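Local coordinates for protein putative glycosyltransferase (GalT1) (Streptococcus parasanguinis FW213, PDB 5HEA) that probably transfers a sugar from a nucleotide-sugar donor to an acceptor, with this C-terminal part of the protein holding a family 2 glycosyltransferase domain of GT-A type, at residues V11-V16 with V91-F96; N34-L39 with T81-K86. One frame throughout, in Å; residues are numbered along the deposited sequence.

Contact 1 of 2, residues V11-V16 with V91-F96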
ATOM      1  N   VAL A  11     -32.777   1.761  -5.622  1.00 23.74           N
ATOM      2  CA  VAL A  11     -32.181   1.931  -6.936  1.00 23.82           C
ATOM      3  C   VAL A  11     -30.736   2.410  -6.791  1.00 23.32           C
ATOM      4  O   VAL A  11     -30.477   3.596  -6.593  1.00 24.86           O
ATOM      5  CB  VAL A  11     -33.004   2.928  -7.790  1.00 21.97           C
ATOM      6  CG1 VAL A  11     -32.361   3.135  -9.173  1.00 22.58           C
ATOM      7  CG2 VAL A  11     -34.445   2.440  -7.933  1.00 24.70           C
ATOM      8  N   PRO A  12     -29.782   1.475  -6.862  1.00 24.84           N
ATOM      9  CA  PRO A  12     -28.372   1.856  -6.824  1.00 20.92           C
ATOM     10  C   PRO A  12     -27.995   2.567  -8.118  1.00 25.08           C
ATOM     11  O   PRO A  12     -28.432   2.174  -9.202  1.00 24.35           O
ATOM     12  CB  PRO A  12     -27.644   0.505  -6.733  1.00 22.94           C
ATOM     13  CG  PRO A  12     -28.689  -0.455  -6.246  1.00 29.28           C
ATOM     14  CD  PRO A  12     -29.959   0.016  -6.858  1.00 28.61           C
ATOM     15  N   VAL A  13     -27.191   3.613  -7.996  1.00 23.80           N
ATOM     16  CA  VAL A  13     -26.827   4.434  -9.143  1.00 19.51           C
ATOM     17  C   VAL A  13     -25.323   4.597  -9.178  1.00 21.03           C
ATOM     18  O   VAL A  13     -24.736   5.198  -8.273  1.00 23.72           O
ATOM     19  CB  VAL A  13     -27.490   5.832  -9.075  1.00 24.88           C
ATOM     20  CG1 VAL A  13     -26.965   6.734 -10.193  1.00 22.57           C
ATOM     21  CG2 VAL A  13     -28.998   5.711  -9.162  1.00 28.11           C
ATOM     22  N   TYR A  14     -24.691   4.042 -10.210  1.00 22.30           N
ATOM     23  CA  TYR A  14     -23.271   4.282 -10.449  1.00 22.41           C
ATOM     24  C   TYR A  14     -23.001   4.424 -11.948  1.00 28.27           C
ATOM     25  O   TYR A  14     -23.129   3.462 -12.704  1.00 27.11           O
ATOM     26  CB  TYR A  14     -22.377   3.187  -9.838  1.00 30.61           C
ATOM     27  CG  TYR A  14     -20.903   3.522 -10.004  1.00 27.24           C
ATOM     28  CD1 TYR A  14     -20.340   4.589  -9.318  1.00 26.00           C
ATOM     29  CD2 TYR A  14     -20.090   2.802 -10.875  1.00 28.45           C
ATOM     30  CE1 TYR A  14     -19.012   4.928  -9.479  1.00 30.93           C
ATOM     31  CE2 TYR A  14     -18.751   3.133 -11.043  1.00 39.95           C
ATOM     32  CZ  TYR A  14     -18.222   4.198 -10.338  1.00 38.40           C
ATOM     33  OH  TYR A  14     -16.903   4.543 -10.482  1.00 44.67           O
ATOM     34  N   ASN A  15     -22.664   5.644 -12.363  1.00 25.58           N
ATOM     35  CA  ASN A  15     -22.261   5.945 -13.738  1.00 24.59           C
ATOM     36  C   ASN A  15     -23.216   5.406 -14.798  1.00 25.80           C
ATOM     37  O   ASN A  15     -22.811   4.685 -15.714  1.00 28.53           O
ATOM     38  CB  ASN A  15     -20.825   5.488 -14.000  1.00 26.16           C
ATOM     39  CG  ASN A  15     -19.815   6.363 -13.296  1.00 30.15           C
ATOM     40  OD1 ASN A  15     -20.186   7.306 -12.605  1.00 27.76           O
ATOM     41  ND2 ASN A  15     -18.539   6.058 -13.459  1.00 34.35           N
ATOM     42  N   VAL A  16     -24.487   5.770 -14.668  1.00 24.48           N
ATOM     43  CA  VAL A  16     -25.510   5.304 -15.598  1.00 25.01           C
ATOM     44  C   VAL A  16     -26.229   6.461 -16.289  1.00 24.42           C
ATOM     45  O   VAL A  16     -27.429   6.382 -16.573  1.00 26.58           O
ATOM     46  CB  VAL A  16     -26.531   4.390 -14.876  1.00 24.27           C
ATOM     47  CG1 VAL A  16     -25.928   3.009 -14.648  1.00 30.81           C
ATOM     48  CG2 VAL A  16     -26.975   5.016 -13.545  1.00 24.95           C
ATOM     49  N   VAL A  91     -34.689  -2.150  -8.177  1.00 21.88           N
ATOM     50  CA  VAL A  91     -34.709  -1.888  -9.617  1.00 20.63           C
ATOM     51  C   VAL A  91     -33.308  -1.413 -10.008  1.00 27.44           C
ATOM     52  O   VAL A  91     -32.759  -0.516  -9.371  1.00 25.76           O
ATOM     53  CB  VAL A  91     -35.742  -0.797 -10.000  1.00 23.21           C
ATOM     54  CG1 VAL A  91     -35.593  -0.403 -11.474  1.00 22.28           C
ATOM     55  CG2 VAL A  91     -37.155  -1.277  -9.741  1.00 25.76           C
ATOM     56  N   ASP A  92     -32.711  -2.026 -11.022  1.00 21.44           N
ATOM     57  CA  ASP A  92     -31.411  -1.572 -11.511  1.00 22.44           C
ATOM     58  C   ASP A  92     -31.590  -0.362 -12.418  1.00 24.05           C
ATOM     59  O   ASP A  92     -32.523  -0.307 -13.203  1.00 22.96           O
ATOM     60  CB  ASP A  92     -30.670  -2.684 -12.242  1.00 26.48           C
ATOM     61  CG  ASP A  92     -30.128  -3.734 -11.289  1.00 47.15           C
ATOM     62  OD1 ASP A  92     -30.014  -3.441 -10.065  1.00 47.98           O
ATOM     63  OD2 ASP A  92     -29.817  -4.848 -11.760  1.00 51.11           O
ATOM     64  N   SER A  93     -30.684   0.601 -12.307  1.00 19.13           N
ATOM     65  CA  SER A  93     -30.893   1.886 -12.970  1.00 26.45           C
ATOM     66  C   SER A  93     -30.620   1.829 -14.483  1.00 30.20           C
ATOM     67  O   SER A  93     -30.901   2.792 -15.195  1.00 32.25           O
ATOM     68  CB  SER A  93     -30.082   2.980 -12.262  1.00 25.27           C
ATOM     69  OG  SER A  93     -28.779   2.530 -11.956  1.00 28.33           O
ATOM     70  N   ASP A  94     -30.093   0.691 -14.950  1.00 29.10           N
ATOM     71  CA  ASP A  94     -29.926   0.372 -16.379  1.00 28.06           C
ATOM     72  C   ASP A  94     -31.215  -0.095 -17.050  1.00 27.86           C
ATOM     73  O   ASP A  94     -31.290  -0.182 -18.282  1.00 26.04           O
ATOM     74  CB  ASP A  94     -28.976  -0.814 -16.530  1.00 40.37           C
ATOM     75  CG  ASP A  94     -27.551  -0.446 -16.307  1.00 54.47           C
ATOM     76  OD1 ASP A  94     -27.195   0.711 -16.591  1.00 67.66           O
ATOM     77  OD2 ASP A  94     -26.780  -1.319 -15.862  1.00 55.13           O
ATOM     78  N   ASP A  95     -32.206  -0.436 -16.237  1.00 26.00           N
ATOM     79  CA  ASP A  95     -33.404  -1.137 -16.697  1.00 23.16           C
ATOM     80  C   ASP A  95     -34.652  -0.265 -16.641  1.00 22.19           C
ATOM     81  O   ASP A  95     -34.577   0.895 -16.249  1.00 25.77           O
ATOM     82  CB  ASP A  95     -33.609  -2.394 -15.843  1.00 22.60           C
ATOM     83  CG  ASP A  95     -32.425  -3.348 -15.918  1.00 28.49           C
ATOM     84  OD1 ASP A  95     -31.760  -3.383 -16.982  1.00 28.53           O
ATOM     85  OD2 ASP A  95     -32.159  -4.068 -14.920  1.00 29.76           O
ATOM     86  N   PHE A  96     -35.796  -0.820 -17.052  1.00 19.15           N
ATOM     87  CA  PHE A  96     -37.068  -0.103 -16.971  1.00 21.19           C
ATOM     88  C   PHE A  96     -38.239  -1.074 -16.903  1.00 27.32           C
ATOM     89  O   PHE A  96     -38.080  -2.271 -17.144  1.00 27.84           O
ATOM     90  CB  PHE A  96     -37.234   0.898 -18.127  1.00 20.20           C
ATOM     91  CG  PHE A  96     -37.124   0.275 -19.492  1.00 27.06           C
ATOM     92  CD1 PHE A  96     -35.879  -0.018 -20.034  1.00 25.58           C
ATOM     93  CD2 PHE A  96     -38.264  -0.014 -20.234  1.00 29.89           C
ATOM     94  CE1 PHE A  96     -35.769  -0.591 -21.285  1.00 24.65           C
ATOM     95  CE2 PHE A  96     -38.169  -0.584 -21.502  1.00 27.37           C
ATOM     96  CZ  PHE A  96     -36.921  -0.874 -22.031  1.00 27.15           C
TER
HETATM   97  O   HOH W   1     -28.589  -0.324 -10.457  1.00 32.37           O
HETATM   98  O   HOH W   2     -25.890   1.819 -11.546  1.00 33.69           O

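Contact 2 of 2, residues N34-L39 with T81-K86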
ATOM      1  N   ASN A  34     -48.262   4.579  -4.003  1.00 32.49           N
ATOM      2  CA  ASN A  34     -47.667   4.740  -2.683  1.00 40.08           C
ATOM      3  C   ASN A  34     -46.286   4.090  -2.545  1.00 38.47           C
ATOM      4  O   ASN A  34     -46.130   3.051  -1.905  1.00 32.21           O
ATOM      5  CB  ASN A  34     -48.612   4.241  -1.587  1.00 38.22           C
ATOM      6  CG  ASN A  34     -48.171   4.681  -0.206  1.00 36.21           C
ATOM      7  OD1 ASN A  34     -47.293   5.536  -0.075  1.00 33.62           O
ATOM      8  ND2 ASN A  34     -48.765   4.100   0.828  1.00 38.68           N
ATOM      9  N   PHE A  35     -45.290   4.712  -3.160  1.00 35.17           N
ATOM     10  CA  PHE A  35     -43.933   4.205  -3.065  1.00 35.44           C
ATOM     11  C   PHE A  35     -42.961   5.312  -2.693  1.00 35.25           C
ATOM     12  O   PHE A  35     -43.284   6.496  -2.785  1.00 35.72           O
ATOM     13  CB  PHE A  35     -43.490   3.549  -4.380  1.00 28.13           C
ATOM     14  CG  PHE A  35     -43.587   4.458  -5.579  1.00 27.51           C
ATOM     15  CD1 PHE A  35     -42.630   5.434  -5.814  1.00 29.75           C
ATOM     16  CD2 PHE A  35     -44.637   4.338  -6.465  1.00 30.03           C
ATOM     17  CE1 PHE A  35     -42.725   6.273  -6.908  1.00 28.56           C
ATOM     18  CE2 PHE A  35     -44.742   5.164  -7.565  1.00 31.26           C
ATOM     19  CZ  PHE A  35     -43.783   6.133  -7.792  1.00 37.15           C
ATOM     20  N   GLU A  36     -41.775   4.904  -2.258  1.00 31.50           N
ATOM     21  CA  GLU A  36     -40.626   5.784  -2.224  1.00 31.35           C
ATOM     22  C   GLU A  36     -39.543   5.169  -3.108  1.00 35.13           C
ATOM     23  O   GLU A  36     -39.363   3.943  -3.147  1.00 32.77           O
ATOM     24  CB  GLU A  36     -40.122   5.982  -0.796  1.00 28.56           C
ATOM     25  CG  GLU A  36     -39.686   4.708  -0.090  1.00 37.37           C
ATOM     26  CD  GLU A  36     -39.123   4.967   1.304  1.00 38.29           C
ATOM     27  OE1 GLU A  36     -38.907   6.144   1.670  1.00 43.68           O
ATOM     28  OE2 GLU A  36     -38.898   3.990   2.040  1.00 34.00           O
ATOM     29  N   ILE A  37     -38.849   6.025  -3.842  1.00 25.51           N
ATOM     30  CA  ILE A  37     -37.684   5.614  -4.600  1.00 28.21           C
ATOM     31  C   ILE A  37     -36.460   6.088  -3.851  1.00 31.63           C
ATOM     32  O   ILE A  37     -36.275   7.288  -3.641  1.00 32.84           O
ATOM     33  CB  ILE A  37     -37.680   6.217  -6.002  1.00 25.24           C
ATOM     34  CG1 ILE A  37     -38.917   5.728  -6.762  1.00 27.92           C
ATOM     35  CG2 ILE A  37     -36.383   5.840  -6.720  1.00 26.93           C
ATOM     36  CD1 ILE A  37     -39.206   6.448  -8.060  1.00 22.67           C
ATOM     37  N   ILE A  38     -35.643   5.136  -3.419  1.00 30.77           N
ATOM     38  CA  ILE A  38     -34.391   5.440  -2.761  1.00 27.33           C
ATOM     39  C   ILE A  38     -33.271   5.292  -3.769  1.00 25.55           C
ATOM     40  O   ILE A  38     -32.898   4.182  -4.155  1.00 24.52           O
ATOM     41  CB  ILE A  38     -34.169   4.541  -1.553  1.00 29.21           C
ATOM     42  CG1 ILE A  38     -35.415   4.585  -0.668  1.00 35.10           C
ATOM     43  CG2 ILE A  38     -32.934   4.988  -0.772  1.00 26.70           C
ATOM     44  CD1 ILE A  38     -35.367   3.626   0.466  1.00 37.52           C
ATOM     45  N   LEU A  39     -32.794   6.438  -4.243  1.00 22.47           N
ATOM     46  CA  LEU A  39     -31.704   6.504  -5.196  1.00 22.74           C
ATOM     47  C   LEU A  39     -30.397   6.557  -4.430  1.00 23.95           C
ATOM     48  O   LEU A  39     -30.127   7.538  -3.752  1.00 26.68           O
ATOM     49  CB  LEU A  39     -31.836   7.776  -6.048  1.00 24.39           C
ATOM     50  CG  LEU A  39     -32.861   7.782  -7.177  1.00 33.26           C
ATOM     51  CD1 LEU A  39     -32.870   9.137  -7.910  1.00 30.09           C
ATOM     52  CD2 LEU A  39     -32.552   6.646  -8.135  1.00 27.41           C
ATOM     53  N   THR A  81     -31.385   0.038   4.697  1.00 28.31           N
ATOM     54  CA  THR A  81     -31.307   0.754   5.966  1.00 29.01           C
ATOM     55  C   THR A  81     -32.199   1.988   5.968  1.00 30.78           C
ATOM     56  O   THR A  81     -32.878   2.268   6.957  1.00 34.95           O
ATOM     57  CB  THR A  81     -29.845   1.178   6.251  1.00 34.11           C
ATOM     58  OG1 THR A  81     -29.040   0.004   6.392  1.00 43.80           O
ATOM     59  CG2 THR A  81     -29.751   1.994   7.517  1.00 43.06           C
ATOM     60  N   TYR A  82     -32.207   2.714   4.854  1.00 27.56           N
ATOM     61  CA  TYR A  82     -33.006   3.934   4.737  1.00 32.03           C
ATOM     62  C   TYR A  82     -34.507   3.651   4.481  1.00 35.45           C
ATOM     63  O   TYR A  82     -35.369   4.486   4.767  1.00 40.34           O
ATOM     64  CB  TYR A  82     -32.399   4.847   3.660  1.00 38.07           C
ATOM     65  CG  TYR A  82     -33.117   6.162   3.434  1.00 59.49           C
ATOM     66  CD1 TYR A  82     -32.670   7.338   4.031  1.00 66.18           C
ATOM     67  CD2 TYR A  82     -34.239   6.233   2.606  1.00 69.77           C
ATOM     68  CE1 TYR A  82     -33.334   8.545   3.819  1.00 70.51           C
ATOM     69  CE2 TYR A  82     -34.907   7.430   2.394  1.00 72.99           C
ATOM     70  CZ  TYR A  82     -34.451   8.581   2.996  1.00 73.44           C
ATOM     71  OH  TYR A  82     -35.121   9.762   2.770  1.00 77.65           O
ATOM     72  N   ALA A  83     -34.814   2.467   3.968  1.00 31.69           N
ATOM     73  CA  ALA A  83     -36.182   2.124   3.579  1.00 28.78           C
ATOM     74  C   ALA A  83     -37.162   2.127   4.748  1.00 33.99           C
ATOM     75  O   ALA A  83     -36.905   1.525   5.781  1.00 35.63           O
ATOM     76  CB  ALA A  83     -36.198   0.762   2.897  1.00 32.94           C
ATOM     77  N   SER A  84     -38.302   2.786   4.584  1.00 34.32           N
ATOM     78  CA  SER A  84     -39.313   2.726   5.635  1.00 36.79           C
ATOM     79  C   SER A  84     -40.609   2.056   5.179  1.00 38.98           C
ATOM     80  O   SER A  84     -41.613   2.099   5.886  1.00 36.09           O
ATOM     81  CB  SER A  84     -39.583   4.118   6.217  1.00 41.84           C
ATOM     82  OG  SER A  84     -39.723   5.078   5.190  1.00 45.50           O
ATOM     83  N   GLY A  85     -40.582   1.421   4.009  1.00 30.44           N
ATOM     84  CA  GLY A  85     -41.760   0.754   3.491  1.00 28.18           C
ATOM     85  C   GLY A  85     -42.083  -0.557   4.188  1.00 33.06           C
ATOM     86  O   GLY A  85     -41.239  -1.135   4.875  1.00 30.02           O
ATOM     87  N   LYS A  86     -43.315  -1.029   4.007  1.00 27.37           N
ATOM     88  CA  LYS A  86     -43.707  -2.342   4.494  1.00 29.02           C
ATOM     89  C   LYS A  86     -43.157  -3.420   3.565  1.00 26.67           C
ATOM     90  O   LYS A  86     -43.031  -4.592   3.944  1.00 27.37           O
ATOM     91  CB  LYS A  86     -45.236  -2.452   4.588  1.00 33.63           C
ATOM     92  CG  LYS A  86     -45.719  -3.853   4.975  1.00 47.03           C
ATOM     93  CD  LYS A  86     -47.152  -3.862   5.465  1.00 59.89           C
ATOM     94  CE  LYS A  86     -47.615  -5.286   5.761  1.00 63.94           C
ATOM     95  NZ  LYS A  86     -48.956  -5.301   6.401  1.00 68.75           N
TER
HETATM   96  O   HOH W   3     -37.547   6.261   4.006  1.00 42.66           O

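Contact 1 of 2, residues V11-V16 with V91-F96
V11, near the end of strand 7-13, lies next to V91, the first residue beyond the parallel strand 87-90, with CA atoms 5.3 Å apart; the gap then widens as 91-96 leaves the sheet and folds into a type I turn from D92 to D95. A CA-H...O contact marks the parting, V11 CA standing 3.5 Å from V91 O with an angle of 153° at the hydrogen. The two valine side chains run alongside each other, pointing the same way, and V11 CG1 also meets S93 CB. S93 spans the widening gap. At chi1 44° its OG is flanked by both backbone branches and turned to P12 O, giving it a hydrogen at 2.8 Å in the carbonyl plane. Two waters complete the bridge. One accepts from S93 N and donates to P12 O, giving that carbonyl a second donor; the other accepts from Y14 N and donates to S93 OG at 3.0 Å. Further along, V16 crosses D94 at about a right angle: CG1 touches D94 OD1 at 3.3 Å while CG2 packs on S93 OG at 3.5 Å. The other carboxylate oxygen, D94 OD2, forms a salt bridge with R218. D92, S93 and D94 fit the Asp-X-Asp motif of GT-A glycosyltransferases, which in relatives serves the metal ion and nucleotide-sugar donor. Here the middle residue, S93, is turned toward strand 7-13, both giving and receiving hydrogen bonds, which suggests that the strand end helps to position the acidic turn.

Contact 2 of 2, residues N34-L39 with T81-K86
E36 faces G85 and I38 faces A83, with CA atoms 7.7 and 7.4 Å apart, so 81-86 runs antiparallel to strand 35-41 at a separation that side chains must fill. E36 does so with its carboxylate. Its CG projects between the two backbone branches (chi1 60°), and beyond CG the chain is extended (chi2 177°), which carries the carboxylate across to the loop that follows helix 72-82. OE2 accepts the S84 N-H at 2.9 Å; the bond is nearly straight (169° at the hydrogen) and meets the oxygen almost along its C-O axis. The same oxygen is bonded by the hydroxyl of S8 on strand 7-13, which also takes the N-H of G85. OE1 is served by a water that donates to it at 2.7 Å, donates to Y82 O and accepts from S84 OG, so the carboxylate, the final carbonyl of the helix and a loop hydroxyl share one solvent molecule. The helix C-terminus is a negative dipole end, so the carboxylate would probably be disfavoured there without these donors. Beside this polar cluster the contact turns apolar. I38 CD1 comes up to the edge of the Y82 ring, in its plane, 3.6 Å from CD2, and rests on A83 CB at 3.8 Å; the Y82 hydroxyl continues to Q63 on strand 62-66. A83 is where the chain leaves helical geometry. Through these groups the last turn of helix 72-82 and the loop leading to strand 87-90 pack on the sheet, the helix being the connection of a beta-alpha-beta crossover that passes over strands 35-41 and 7-13, as in the Rossmann-like nucleotide-binding half of a GT-A domain.

Strand 87-90 joins the two contacts: contact 2 involves the loop entering it, contact 1 the loop leaving it. Their centres are about 16 Å apart, yet they meet through neighbouring strands of one sheet, where V11 N lies 2.8 Å from I38 O, probably as a hydrogen bond, and V13 CG2 packs 3.8 Å from L39 CD2. As is usual in parallel alpha/beta domains, the site is expected at the carboxyl ends of the strands. Contact 1 lies at that end, with the probable donor-binding acidic motif; contact 2 joins helix to sheet toward the amino-terminal ends of strands 35-41 and 87-90.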